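Local coordinates for protein beta-L-arabinobiosidase (Bacteroides thetaiotaomicron, PDB 5MQR) that probably hydrolyses glycosidic bonds in complex plant pectin as a beta-L-arabinobiosidase, with sialidase activity only tentatively assigned, at residues T1027-G1031 against N1043-P1047; K1081-I1085 against A1095-L1101; M979-V983 against S1019-M1025; K908-D912 against V969-V974. One frame throughout, in Å; residues are numbered along the deposited sequence.

Contact 1: T1027-G1031 against N1043-P1047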
loop_
_atom_site.group_PDB
_atom_site.type_symbol
_atom_site.label_atom_id
_atom_site.label_comp_id
_atom_site.label_asym_id
_atom_site.label_seq_id
_atom_site.Cartn_x
_atom_site.Cartn_y
_atom_site.Cartn_z
ATOM N N THR A 1027 -7.492 -19.124 -6.045
ATOM C CA THR A 1027 -8.481 -19.649 -5.099
ATOM C C THR A 1027 -7.914 -20.494 -3.970
ATOM O O THR A 1027 -8.613 -20.705 -2.980
ATOM C CB THR A 1027 -9.602 -20.476 -5.782
ATOM O OG1 THR A 1027 -9.043 -21.639 -6.396
ATOM C CG2 THR A 1027 -10.326 -19.655 -6.805
ATOM N N GLY A 1028 -6.692 -21.008 -4.115
ATOM C CA GLY A 1028 -6.122 -21.906 -3.122
ATOM C C GLY A 1028 -4.994 -21.232 -2.374
ATOM O O GLY A 1028 -5.094 -20.983 -1.162
ATOM N N LEU A 1029 -3.917 -20.931 -3.107
ATOM C CA LEU A 1029 -2.720 -20.288 -2.539
ATOM C C LEU A 1029 -3.019 -18.903 -1.938
ATOM O O LEU A 1029 -2.846 -18.697 -0.763
ATOM C CB LEU A 1029 -1.632 -20.174 -3.603
ATOM C CG LEU A 1029 -0.266 -19.905 -3.004
ATOM C CD1 LEU A 1029 0.363 -21.161 -2.433
ATOM C CD2 LEU A 1029 0.629 -19.356 -4.078
ATOM N N ILE A 1030 -3.492 -17.975 -2.752
ATOM C CA ILE A 1030 -3.944 -16.670 -2.267
ATOM C C ILE A 1030 -5.256 -16.823 -1.505
ATOM O O ILE A 1030 -5.518 -16.092 -0.557
ATOM C CB ILE A 1030 -4.160 -15.682 -3.434
ATOM C CG1 ILE A 1030 -2.849 -15.417 -4.180
ATOM C CG2 ILE A 1030 -4.754 -14.354 -2.953
ATOM C CD1 ILE A 1030 -1.887 -14.535 -3.421
ATOM N N GLY A 1031 -6.079 -17.781 -1.922
ATOM C CA GLY A 1031 -7.196 -18.200 -1.127
ATOM C C GLY A 1031 -8.469 -17.397 -1.286
ATOM O O GLY A 1031 -9.310 -17.422 -0.374
ATOM N N ASN A 1043 -8.659 -17.065 2.425
ATOM C CA ASN A 1043 -7.997 -17.954 3.356
ATOM C C ASN A 1043 -6.761 -18.499 2.671
ATOM O O ASN A 1043 -6.786 -19.597 2.123
ATOM C CB ASN A 1043 -8.945 -19.080 3.776
ATOM C CG ASN A 1043 -8.328 -19.989 4.816
ATOM O OD1 ASN A 1043 -7.607 -19.521 5.699
ATOM N ND2 ASN A 1043 -8.552 -21.284 4.687
ATOM N N PRO A 1044 -5.680 -17.709 2.650
ATOM C CA PRO A 1044 -4.460 -18.162 1.986
ATOM C C PRO A 1044 -3.881 -19.415 2.610
ATOM O O PRO A 1044 -3.833 -19.525 3.816
ATOM C CB PRO A 1044 -3.490 -17.003 2.170
ATOM C CG PRO A 1044 -4.316 -15.850 2.583
ATOM C CD PRO A 1044 -5.501 -16.401 3.290
ATOM N N LEU A 1045 -3.450 -20.345 1.775
ATOM C CA LEU A 1045 -2.797 -21.554 2.241
ATOM C C LEU A 1045 -1.292 -21.431 2.033
ATOM O O LEU A 1045 -0.659 -22.274 1.428
ATOM C CB LEU A 1045 -3.360 -22.781 1.500
ATOM C CG LEU A 1045 -4.871 -22.912 1.514
ATOM C CD1 LEU A 1045 -5.304 -24.011 0.561
ATOM C CD2 LEU A 1045 -5.394 -23.117 2.922
ATOM N N ILE A 1046 -0.728 -20.343 2.504
ATOM C CA ILE A 1046 0.698 -20.115 2.467
ATOM C C ILE A 1046 1.085 -20.228 3.935
ATOM O O ILE A 1046 0.382 -19.700 4.781
ATOM C CB ILE A 1046 0.978 -18.734 1.884
ATOM C CG1 ILE A 1046 0.449 -18.703 0.465
ATOM C CG2 ILE A 1046 2.467 -18.418 1.895
ATOM C CD1 ILE A 1046 0.555 -17.355 -0.210
ATOM N N PRO A 1047 2.157 -20.967 4.262
ATOM C CA PRO A 1047 2.553 -20.978 5.668
ATOM C C PRO A 1047 3.024 -19.626 6.176
ATOM O O PRO A 1047 3.439 -18.743 5.390
ATOM C CB PRO A 1047 3.707 -21.986 5.733
ATOM C CG PRO A 1047 4.020 -22.377 4.334
ATOM C CD PRO A 1047 2.888 -21.959 3.454
HETATM O O HOH W 1 -7.522 -21.280 0.132
#
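The peptide planes of G1031 and L1029 are the flat groups that meet the loop N1043-P1047. N1043 N sits above the carbonyl plane of G1031, 38° out of it, and donates to G1031 O at 2.9 Å. L1045 N is tilted from the L1029 carbonyl plane and donates to L1029 O at 3.1 Å; its second bond, to G1028 O, is weak at 3.4 Å. L1045 N therefore straddles two successive carbonyls at the helix end. The pyrrolidine ring of P1044 lies against a carbonyl oxygen, its CG 3.4 Å from I1030 O. A bridging water hydrogen-bonds to both G1028 O and N1043 O, although its protons may be shared with other acceptors. G1031 has positive phi (86°), and a CB modelled on it would stand 2.3 Å from N1043 O, a clash; the bare glycine allows the close approach. With CG anti to the backbone N (chi1 -163°), L1029 crosses I1046 at about a right angle, and L1029 CG lies 3.7 Å from I1046 CG1. Shortening L1029 to an alanine would probably open a gap beside I1046 CG1 and CD1 and leave that isoleucine's end less firmly held. The contact is buried and joins the C-terminal end of helix 1022-1029 to the loop between strands 1040-1042 and 1053-1061: L1029 also touches F976 of helix 972-985, I1030 and I1046 pack on F1054 of strand 1053-1061, and N1043 ND2 bonds to N963 OD1.

Contact 2: K1081-I1085 against A1095-L1101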
loop_
_atom_site.group_PDB
_atom_site.type_symbol
_atom_site.label_atom_id
_atom_site.label_comp_id
_atom_site.label_asym_id
_atom_site.label_seq_id
_atom_site.Cartn_x
_atom_site.Cartn_y
_atom_site.Cartn_z
ATOM N N LYS A 1081 0.724 -3.138 8.009
ATOM C CA LYS A 1081 1.184 -4.503 8.093
ATOM C C LYS A 1081 0.016 -5.484 8.014
ATOM O O LYS A 1081 -1.121 -5.145 8.305
ATOM C CB LYS A 1081 1.937 -4.724 9.385
ATOM C CG LYS A 1081 3.177 -3.869 9.510
ATOM C CD LYS A 1081 3.976 -4.311 10.731
ATOM C CE LYS A 1081 5.145 -3.397 11.030
ATOM N NZ LYS A 1081 5.991 -3.988 12.124
ATOM N N GLY A 1082 0.320 -6.704 7.611
ATOM C CA GLY A 1082 -0.634 -7.794 7.639
ATOM C C GLY A 1082 -1.337 -8.068 6.321
ATOM O O GLY A 1082 -0.863 -7.679 5.245
ATOM N N LEU A 1083 -2.467 -8.754 6.440
ATOM C CA LEU A 1083 -3.234 -9.246 5.324
ATOM C C LEU A 1083 -4.380 -8.285 5.077
ATOM O O LEU A 1083 -5.152 -8.041 5.974
ATOM C CB LEU A 1083 -3.797 -10.641 5.665
ATOM C CG LEU A 1083 -4.713 -11.299 4.633
ATOM C CD1 LEU A 1083 -3.977 -11.536 3.315
ATOM C CD2 LEU A 1083 -5.286 -12.598 5.201
ATOM N N ARG A 1084 -4.520 -7.776 3.859
ATOM C CA ARG A 1084 -5.557 -6.784 3.574
ATOM C C ARG A 1084 -6.270 -7.072 2.283
ATOM O O ARG A 1084 -5.676 -7.565 1.335
ATOM C CB ARG A 1084 -4.953 -5.389 3.487
ATOM C CG ARG A 1084 -4.660 -4.819 4.843
ATOM C CD ARG A 1084 -3.903 -3.491 4.793
ATOM N NE ARG A 1084 -3.156 -3.355 6.042
ATOM C CZ ARG A 1084 -3.578 -2.718 7.121
ATOM N NH1 ARG A 1084 -4.719 -2.057 7.107
ATOM N NH2 ARG A 1084 -2.829 -2.713 8.211
ATOM N N ILE A 1085 -7.546 -6.739 2.271
ATOM C CA ILE A 1085 -8.400 -6.847 1.101
ATOM C C ILE A 1085 -8.841 -5.441 0.733
ATOM O O ILE A 1085 -9.283 -4.696 1.610
ATOM C CB ILE A 1085 -9.663 -7.651 1.400
ATOM C CG1 ILE A 1085 -9.272 -9.084 1.764
ATOM C CG2 ILE A 1085 -10.628 -7.629 0.201
ATOM C CD1 ILE A 1085 -10.411 -9.890 2.354
ATOM N N ALA A 1095 -6.292 -8.400 8.654
ATOM C CA ALA A 1095 -5.911 -9.358 9.675
ATOM C C ALA A 1095 -4.410 -9.247 9.949
ATOM O O ALA A 1095 -3.654 -8.913 9.068
ATOM C CB ALA A 1095 -6.281 -10.771 9.232
ATOM N N ASP A 1096 -4.000 -9.549 11.173
ATOM C CA ASP A 1096 -2.589 -9.466 11.589
ATOM C C ASP A 1096 -1.727 -10.622 11.062
ATOM O O ASP A 1096 -0.502 -10.504 11.034
ATOM C CB ASP A 1096 -2.465 -9.467 13.130
ATOM C CG ASP A 1096 -3.086 -8.245 13.795
ATOM O OD1 ASP A 1096 -3.194 -7.170 13.180
ATOM O OD2 ASP A 1096 -3.445 -8.368 14.983
ATOM N N THR A 1097 -2.357 -11.733 10.695
ATOM C CA THR A 1097 -1.669 -12.921 10.249
ATOM C C THR A 1097 -2.321 -13.470 8.975
ATOM O O THR A 1097 -3.450 -13.085 8.605
ATOM C CB THR A 1097 -1.729 -14.021 11.342
ATOM O OG1 THR A 1097 -3.104 -14.346 11.642
ATOM C CG2 THR A 1097 -1.021 -13.550 12.643
ATOM N N LEU A 1098 -1.604 -14.373 8.300
ATOM C CA LEU A 1098 -2.216 -15.145 7.233
ATOM C C LEU A 1098 -3.189 -16.125 7.860
ATOM O O LEU A 1098 -2.786 -17.044 8.513
ATOM C CB LEU A 1098 -1.175 -15.859 6.374
ATOM C CG LEU A 1098 -0.350 -14.893 5.517
ATOM C CD1 LEU A 1098 0.769 -15.640 4.816
ATOM C CD2 LEU A 1098 -1.208 -14.158 4.509
ATOM N N THR A 1099 -4.477 -15.891 7.657
ATOM C CA THR A 1099 -5.522 -16.664 8.318
ATOM C C THR A 1099 -6.800 -16.310 7.564
ATOM O O THR A 1099 -6.779 -15.428 6.700
ATOM C CB THR A 1099 -5.597 -16.366 9.846
ATOM O OG1 THR A 1099 -6.528 -17.252 10.467
ATOM C CG2 THR A 1099 -6.028 -14.932 10.140
ATOM N N ARG A 1100 -7.889 -17.019 7.837
ATOM C CA ARG A 1100 -9.163 -16.709 7.186
ATOM C C ARG A 1100 -9.649 -15.258 7.502
ATOM O O ARG A 1100 -9.677 -14.834 8.645
ATOM C CB ARG A 1100 -10.236 -17.724 7.591
ATOM C CG ARG A 1100 -11.543 -17.526 6.868
ATOM C CD ARG A 1100 -12.620 -18.485 7.326
ATOM N NE ARG A 1100 -12.494 -19.762 6.635
ATOM C CZ ARG A 1100 -12.307 -20.964 7.204
ATOM N NH1 ARG A 1100 -12.229 -21.119 8.532
ATOM N NH2 ARG A 1100 -12.214 -22.047 6.419
ATOM N N LEU A 1101 -10.046 -14.527 6.478
ATOM C CA LEU A 1101 -10.542 -13.169 6.619
ATOM C C LEU A 1101 -11.796 -13.041 5.766
ATOM O O LEU A 1101 -11.766 -13.324 4.562
ATOM C CB LEU A 1101 -9.472 -12.177 6.180
ATOM C CG LEU A 1101 -9.856 -10.695 6.131
ATOM C CD1 LEU A 1101 -10.362 -10.178 7.481
ATOM C CD2 LEU A 1101 -8.659 -9.880 5.649
HETATM O O HOH W 2 -1.110 -6.137 11.468
#
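L1083 and A1095 form an antiparallel hydrogen-bonded pair near the open end of the beta hairpin made by strands 1082-1087 and 1090-1095, at the outer edge of a five-stranded antiparallel sheet in the C-terminal domain. The evidence is a reciprocal pair of backbone bonds: L1083 N donates to A1095 O at 2.9 Å and 167°, and A1095 N returns a bond to L1083 O at 158°, each donor in the carbonyl plane of its acceptor. One residue earlier, G1082 has no side chain; a CB there would stand 2.4 Å from A1095 O and would also be jammed against the preceding carbonyl, so glycine suits both its neighbour and its own backbone angles. L1083 places CG anti to the backbone N (chi1 176°), and from there its two methyls serve different partners. CD1 meets L1098 CD2 at 4.0 Å, the side chains crossing at about a right angle, whereas CD2 lies 3.5 Å from T1099 O. Further along, I1085 and L1101 reach toward each other tip to tip, I1085 CD1 being 3.7 Å from L1101 CD2. I1042 of strand 1040-1042 touches L1083, I1085 and L1101 as well. Beyond the paired residues, K1081 O accepts R1084 NH2 at 3.0 Å and a weak bond from a water that also donates to D1096 OD1, while R1084 NH1 pairs with E1091. The chemistry is thus divided: straight backbone bonds set the register of the strands, and leucine and isoleucine methyls pack the chain after the hairpin against the residues of strand 1082-1087.

Contact 3: M979-V983 against S1019-M1025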
loop_
_atom_site.group_PDB
_atom_site.type_symbol
_atom_site.label_atom_id
_atom_site.label_comp_id
_atom_site.label_asym_id
_atom_site.label_seq_id
_atom_site.Cartn_x
_atom_site.Cartn_y
_atom_site.Cartn_z
HETATM N N MSE A 979 2.088 -27.218 -4.676
HETATM C CA MSE A 979 2.056 -26.130 -5.641
HETATM C C MSE A 979 3.447 -25.776 -6.119
HETATM O O MSE A 979 3.622 -25.504 -7.297
HETATM C CB MSE A 979 1.359 -24.885 -5.094
HETATM C CG MSE A 979 -0.136 -25.100 -4.926
HETATM SE SE MSE A 979 -1.046 -25.062 -6.664
HETATM C CE MSE A 979 -0.895 -23.133 -7.080
ATOM N N GLU A 980 4.437 -25.787 -5.230
ATOM C CA GLU A 980 5.821 -25.522 -5.601
ATOM C C GLU A 980 6.384 -26.557 -6.600
ATOM O O GLU A 980 7.057 -26.206 -7.582
ATOM C CB GLU A 980 6.699 -25.460 -4.343
ATOM C CG GLU A 980 8.143 -25.054 -4.611
ATOM C CD GLU A 980 8.889 -24.635 -3.349
ATOM O OE1 GLU A 980 8.991 -25.467 -2.442
ATOM O OE2 GLU A 980 9.370 -23.477 -3.259
ATOM N N LEU A 981 6.112 -27.830 -6.337
ATOM C CA LEU A 981 6.508 -28.910 -7.236
ATOM C C LEU A 981 5.787 -28.813 -8.598
ATOM O O LEU A 981 6.395 -29.064 -9.635
ATOM C CB LEU A 981 6.249 -30.273 -6.585
ATOM C CG LEU A 981 7.097 -30.625 -5.356
ATOM C CD1 LEU A 981 6.740 -32.004 -4.753
ATOM C CD2 LEU A 981 8.581 -30.578 -5.696
ATOM N N TYR A 982 4.510 -28.439 -8.600
ATOM C CA TYR A 982 3.796 -28.205 -9.848
ATOM C C TYR A 982 4.508 -27.083 -10.643
ATOM O O TYR A 982 4.747 -27.197 -11.858
ATOM C CB TYR A 982 2.336 -27.855 -9.557
ATOM C CG TYR A 982 1.395 -27.764 -10.749
ATOM C CD1 TYR A 982 1.708 -28.313 -12.003
ATOM C CD2 TYR A 982 0.165 -27.154 -10.608
ATOM C CE1 TYR A 982 0.824 -28.228 -13.069
ATOM C CE2 TYR A 982 -0.730 -27.073 -11.663
ATOM C CZ TYR A 982 -0.394 -27.602 -12.893
ATOM O OH TYR A 982 -1.298 -27.507 -13.930
ATOM N N VAL A 983 4.913 -26.044 -9.935
ATOM C CA VAL A 983 5.721 -24.971 -10.547
ATOM C C VAL A 983 7.054 -25.476 -11.110
ATOM O O VAL A 983 7.332 -25.289 -12.282
ATOM C CB VAL A 983 5.944 -23.783 -9.568
ATOM C CG1 VAL A 983 6.940 -22.774 -10.147
ATOM C CG2 VAL A 983 4.621 -23.072 -9.270
ATOM N N SER A 1019 -5.573 -28.322 -18.075
ATOM C CA SER A 1019 -5.352 -28.211 -16.641
ATOM C C SER A 1019 -5.612 -26.784 -16.221
ATOM O O SER A 1019 -5.735 -25.879 -17.056
ATOM C CB SER A 1019 -3.888 -28.550 -16.271
ATOM O OG SER A 1019 -2.976 -27.610 -16.855
ATOM N N THR A 1020 -5.693 -26.591 -14.913
ATOM C CA THR A 1020 -5.664 -25.246 -14.337
ATOM C C THR A 1020 -4.314 -25.046 -13.649
ATOM O O THR A 1020 -3.571 -26.001 -13.368
ATOM C CB THR A 1020 -6.835 -24.996 -13.359
ATOM O OG1 THR A 1020 -6.730 -25.839 -12.214
ATOM C CG2 THR A 1020 -8.198 -25.218 -14.038
ATOM N N PHE A 1021 -4.013 -23.775 -13.427
ATOM C CA PHE A 1021 -2.884 -23.336 -12.628
ATOM C C PHE A 1021 -3.217 -22.043 -11.881
ATOM O O PHE A 1021 -3.114 -21.969 -10.674
ATOM C CB PHE A 1021 -1.595 -23.142 -13.458
ATOM C CG PHE A 1021 -0.462 -22.683 -12.620
ATOM C CD1 PHE A 1021 0.191 -23.577 -11.787
ATOM C CD2 PHE A 1021 -0.119 -21.343 -12.562
ATOM C CE1 PHE A 1021 1.211 -23.168 -10.941
ATOM C CE2 PHE A 1021 0.902 -20.925 -11.715
ATOM C CZ PHE A 1021 1.562 -21.846 -10.909
ATOM N N ASN A 1022 -3.554 -21.009 -12.621
ATOM C CA ASN A 1022 -3.856 -19.750 -12.029
ATOM C C ASN A 1022 -5.158 -19.753 -11.252
ATOM O O ASN A 1022 -5.327 -18.939 -10.327
ATOM C CB ASN A 1022 -3.804 -18.675 -13.090
ATOM C CG ASN A 1022 -2.376 -18.308 -13.459
ATOM O OD1 ASN A 1022 -1.474 -18.351 -12.614
ATOM N ND2 ASN A 1022 -2.171 -17.878 -14.696
ATOM N N ASP A 1023 -6.067 -20.670 -11.565
ATOM C CA ASP A 1023 -7.232 -20.824 -10.728
ATOM C C ASP A 1023 -6.827 -21.297 -9.354
ATOM O O ASP A 1023 -7.439 -20.924 -8.361
ATOM C CB ASP A 1023 -8.251 -21.779 -11.306
ATOM C CG ASP A 1023 -9.485 -21.867 -10.443
ATOM O OD1 ASP A 1023 -10.102 -20.805 -10.149
ATOM O OD2 ASP A 1023 -9.798 -22.980 -10.002
ATOM N N LEU A 1024 -5.794 -22.129 -9.315
ATOM C CA LEU A 1024 -5.248 -22.665 -8.056
ATOM C C LEU A 1024 -4.510 -21.567 -7.300
ATOM O O LEU A 1024 -4.609 -21.479 -6.078
ATOM C CB LEU A 1024 -4.281 -23.825 -8.308
ATOM C CG LEU A 1024 -4.725 -24.934 -9.265
ATOM C CD1 LEU A 1024 -3.566 -25.893 -9.490
ATOM C CD2 LEU A 1024 -5.950 -25.677 -8.729
HETATM N N MSE A 1025 -3.763 -20.742 -8.030
HETATM C CA MSE A 1025 -3.054 -19.617 -7.432
HETATM C C MSE A 1025 -4.039 -18.677 -6.754
HETATM O O MSE A 1025 -3.853 -18.308 -5.610
HETATM C CB MSE A 1025 -2.231 -18.862 -8.470
HETATM C CG MSE A 1025 -1.099 -19.669 -9.106
HETATM SE SE MSE A 1025 0.388 -19.834 -7.832
HETATM C CE MSE A 1025 1.011 -17.980 -8.113
#
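Y982 reaches from helix 972-985 toward F1021 and T1020, its CB pointing at the segment 1019-1025 and its ring carried outward by CG anti to the backbone N (chi1 -172°). Beyond CB and CG, CD2 meets F1021 CD1 at 3.8 Å. CE2 is 3.5 Å from T1020 O, which CZ also approaches, and touches F1021 CD1 and, near the ring plane, L1024 CD1. The edge of F1021 is directed at the Y982 face in an offset edge-to-face pair, centroids 5.4 Å apart and planes at 71°. At the tip, Y982 OH donates to T1020 O at 2.8 Å, the acceptor lying in the ring plane; S1019 OG is 3.4 Å from Y982 OH, a weak and unsettled bond, and has R675 as its stronger partner. A phenylalanine in place of Y982 lacks the hydroxyl and would probably leave T1020 O without this donor. Beside this pair, V983 CG2 approaches the edge of the F1021 ring, 3.7 Å from its CZ, and the bent selenomethionine M979 sets CE 3.6 Å from SE of M1025, also a selenomethionine. F1021 is the N-cap residue of helix 1022-1029, so the contact grips that helix at its start. Chemically, one firm buried polar link, tyrosine hydroxyl to backbone carbonyl, with a weak, unsettled second from S1019, is set in an otherwise apolar interface of rings, methyls and selenium, which favours a fixed tilt of the tyrosine ring.

Contact 4: K908-D912 against V969-V974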
loop_
_atom_site.group_PDB
_atom_site.type_symbol
_atom_site.label_atom_id
_atom_site.label_comp_id
_atom_site.label_asym_id
_atom_site.label_seq_id
_atom_site.Cartn_x
_atom_site.Cartn_y
_atom_site.Cartn_z
ATOM N N LYS A 908 -3.997 -38.699 3.667
ATOM C CA LYS A 908 -2.654 -39.036 4.136
ATOM C C LYS A 908 -1.751 -39.484 2.993
ATOM O O LYS A 908 -0.539 -39.318 3.076
ATOM C CB LYS A 908 -2.685 -40.107 5.230
ATOM C CG LYS A 908 -3.264 -39.595 6.528
ATOM C CD LYS A 908 -3.142 -40.593 7.671
ATOM C CE LYS A 908 -3.611 -39.935 8.967
ATOM N NZ LYS A 908 -3.340 -40.777 10.173
ATOM N N GLU A 909 -2.343 -40.012 1.923
ATOM C CA GLU A 909 -1.565 -40.510 0.791
ATOM C C GLU A 909 -0.870 -39.408 -0.007
ATOM O O GLU A 909 0.030 -39.680 -0.779
ATOM C CB GLU A 909 -2.434 -41.373 -0.122
ATOM C CG GLU A 909 -3.049 -42.563 0.590
ATOM C CD GLU A 909 -1.997 -43.417 1.289
ATOM O OE1 GLU A 909 -1.148 -43.983 0.568
ATOM O OE2 GLU A 909 -2.010 -43.498 2.550
ATOM N N ILE A 910 -1.268 -38.168 0.214
ATOM C CA ILE A 910 -0.586 -37.022 -0.358
ATOM C C ILE A 910 0.864 -36.918 0.157
ATOM O O ILE A 910 1.757 -36.493 -0.589
ATOM C CB ILE A 910 -1.384 -35.727 -0.086
ATOM C CG1 ILE A 910 -2.737 -35.762 -0.796
ATOM C CG2 ILE A 910 -0.637 -34.484 -0.531
ATOM C CD1 ILE A 910 -2.708 -35.907 -2.304
HETATM N N MSE A 911 1.100 -37.338 1.401
HETATM C CA MSE A 911 2.414 -37.158 2.032
HETATM C C MSE A 911 3.197 -38.433 2.097
HETATM O O MSE A 911 4.236 -38.464 2.726
HETATM C CB MSE A 911 2.204 -36.634 3.449
HETATM C CG MSE A 911 1.218 -35.462 3.468
HETATM SE SE MSE A 911 0.811 -35.009 5.334
HETATM C CE MSE A 911 -0.519 -36.418 5.654
ATOM N N ASP A 912 2.732 -39.486 1.438
ATOM C CA ASP A 912 3.377 -40.785 1.496
ATOM C C ASP A 912 3.998 -41.080 0.154
ATOM O O ASP A 912 3.320 -41.076 -0.857
ATOM C CB ASP A 912 2.354 -41.858 1.851
ATOM C CG ASP A 912 2.998 -43.218 2.239
ATOM O OD1 ASP A 912 4.180 -43.504 1.921
ATOM O OD2 ASP A 912 2.278 -44.034 2.865
ATOM N N VAL A 969 -5.244 -33.437 9.018
ATOM C CA VAL A 969 -4.255 -34.235 8.301
ATOM C C VAL A 969 -3.221 -33.387 7.517
ATOM O O VAL A 969 -2.043 -33.711 7.493
ATOM C CB VAL A 969 -4.980 -35.274 7.415
ATOM C CG1 VAL A 969 -4.058 -35.907 6.384
ATOM C CG2 VAL A 969 -5.577 -36.363 8.300
ATOM N N LEU A 970 -3.659 -32.301 6.906
ATOM C CA LEU A 970 -2.854 -31.520 5.991
ATOM C C LEU A 970 -2.611 -30.101 6.518
ATOM O O LEU A 970 -3.552 -29.419 6.909
ATOM C CB LEU A 970 -3.578 -31.422 4.655
ATOM C CG LEU A 970 -3.803 -32.723 3.895
ATOM C CD1 LEU A 970 -4.625 -32.440 2.650
ATOM C CD2 LEU A 970 -2.465 -33.352 3.533
ATOM N N SER A 971 -1.349 -29.676 6.511
ATOM C CA SER A 971 -0.986 -28.310 6.830
ATOM C C SER A 971 -0.858 -27.479 5.546
ATOM O O SER A 971 -0.824 -27.994 4.438
ATOM C CB SER A 971 0.345 -28.284 7.596
ATOM O OG SER A 971 1.369 -28.855 6.817
ATOM N N ASP A 972 -0.769 -26.173 5.728
ATOM C CA ASP A 972 -0.435 -25.260 4.642
ATOM C C ASP A 972 0.873 -25.649 3.912
ATOM O O ASP A 972 0.929 -25.576 2.680
ATOM C CB ASP A 972 -0.371 -23.803 5.147
ATOM C CG ASP A 972 -1.739 -23.255 5.563
ATOM O OD1 ASP A 972 -2.749 -23.963 5.382
ATOM O OD2 ASP A 972 -1.798 -22.112 6.092
ATOM N N SER A 973 1.887 -26.080 4.665
ATOM C CA SER A 973 3.172 -26.473 4.086
ATOM C C SER A 973 3.020 -27.544 3.057
ATOM O O SER A 973 3.724 -27.533 2.052
ATOM C CB SER A 973 4.146 -26.988 5.150
ATOM O OG SER A 973 4.520 -25.896 5.933
ATOM N N VAL A 974 2.130 -28.486 3.332
ATOM C CA VAL A 974 1.885 -29.547 2.405
ATOM C C VAL A 974 1.266 -29.037 1.099
ATOM O O VAL A 974 1.696 -29.444 0.021
ATOM C CB VAL A 974 1.023 -30.675 3.024
ATOM C CG1 VAL A 974 0.643 -31.715 1.970
ATOM C CG2 VAL A 974 1.802 -31.347 4.149
#
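K908 opens the first segment and meets V969 at about a right angle, K908 CG lying 3.8 Å from V969 CG1. Its extended chain passes across the valine, with CE 4.1 Å from V969 CG2, so the aliphatic stem of the lysine makes the contact. Next in the walk comes I910, in the short 3-10 turn. Its CG2, anti to the backbone N, lies 3.9 Å from V974 CG1, and the two side chains cross at a slant. M911, a selenomethionine, follows. K908 O accepts a backbone bond from M911 N, which closes the turn, and the M911 chain, bent at its last torsion (chi3 -81°), lays the methyl against the second segment. M911 SE lies 4.1 Å from L970 CD2 and 4.0 Å from V974 CG2, and M911 CE is 3.6 Å from V969 CG1. The turn after helix 901-904 is thereby laid against the N-terminal end of helix 972-985, where S971 is the N-cap; I910 and L970 both also touch M958 of helix 948-964. With no hydrogen bond crossing between the segments, the geometry implies an association by van der Waals contact, carried mainly by V969 and the selenium-bearing chain of M911, with V974, I910, L970 and the lysine stem adding to it.

Contact 4 closes first along the chain, then contact 3, contact 1 and contact 2. Helix 972-985 links contacts 3 and 4, whose centres lie 17 Å apart: contact 4 uses its start and contact 3 its later turns. Helix 1022-1029 in turn links contact 3, at its beginning, to contact 1, at its end, with centres 12 Å apart. Contact 1 touches contact 2 through N1043 and P1044 against L1098, T1099 and R1100, centres 11 Å apart, and reaches D972 and S973 of contact 4. The series therefore runs from the helical glycoside hydrolase domain into the five-stranded C-terminal sheet, and contact 1 lies at the junction of the two.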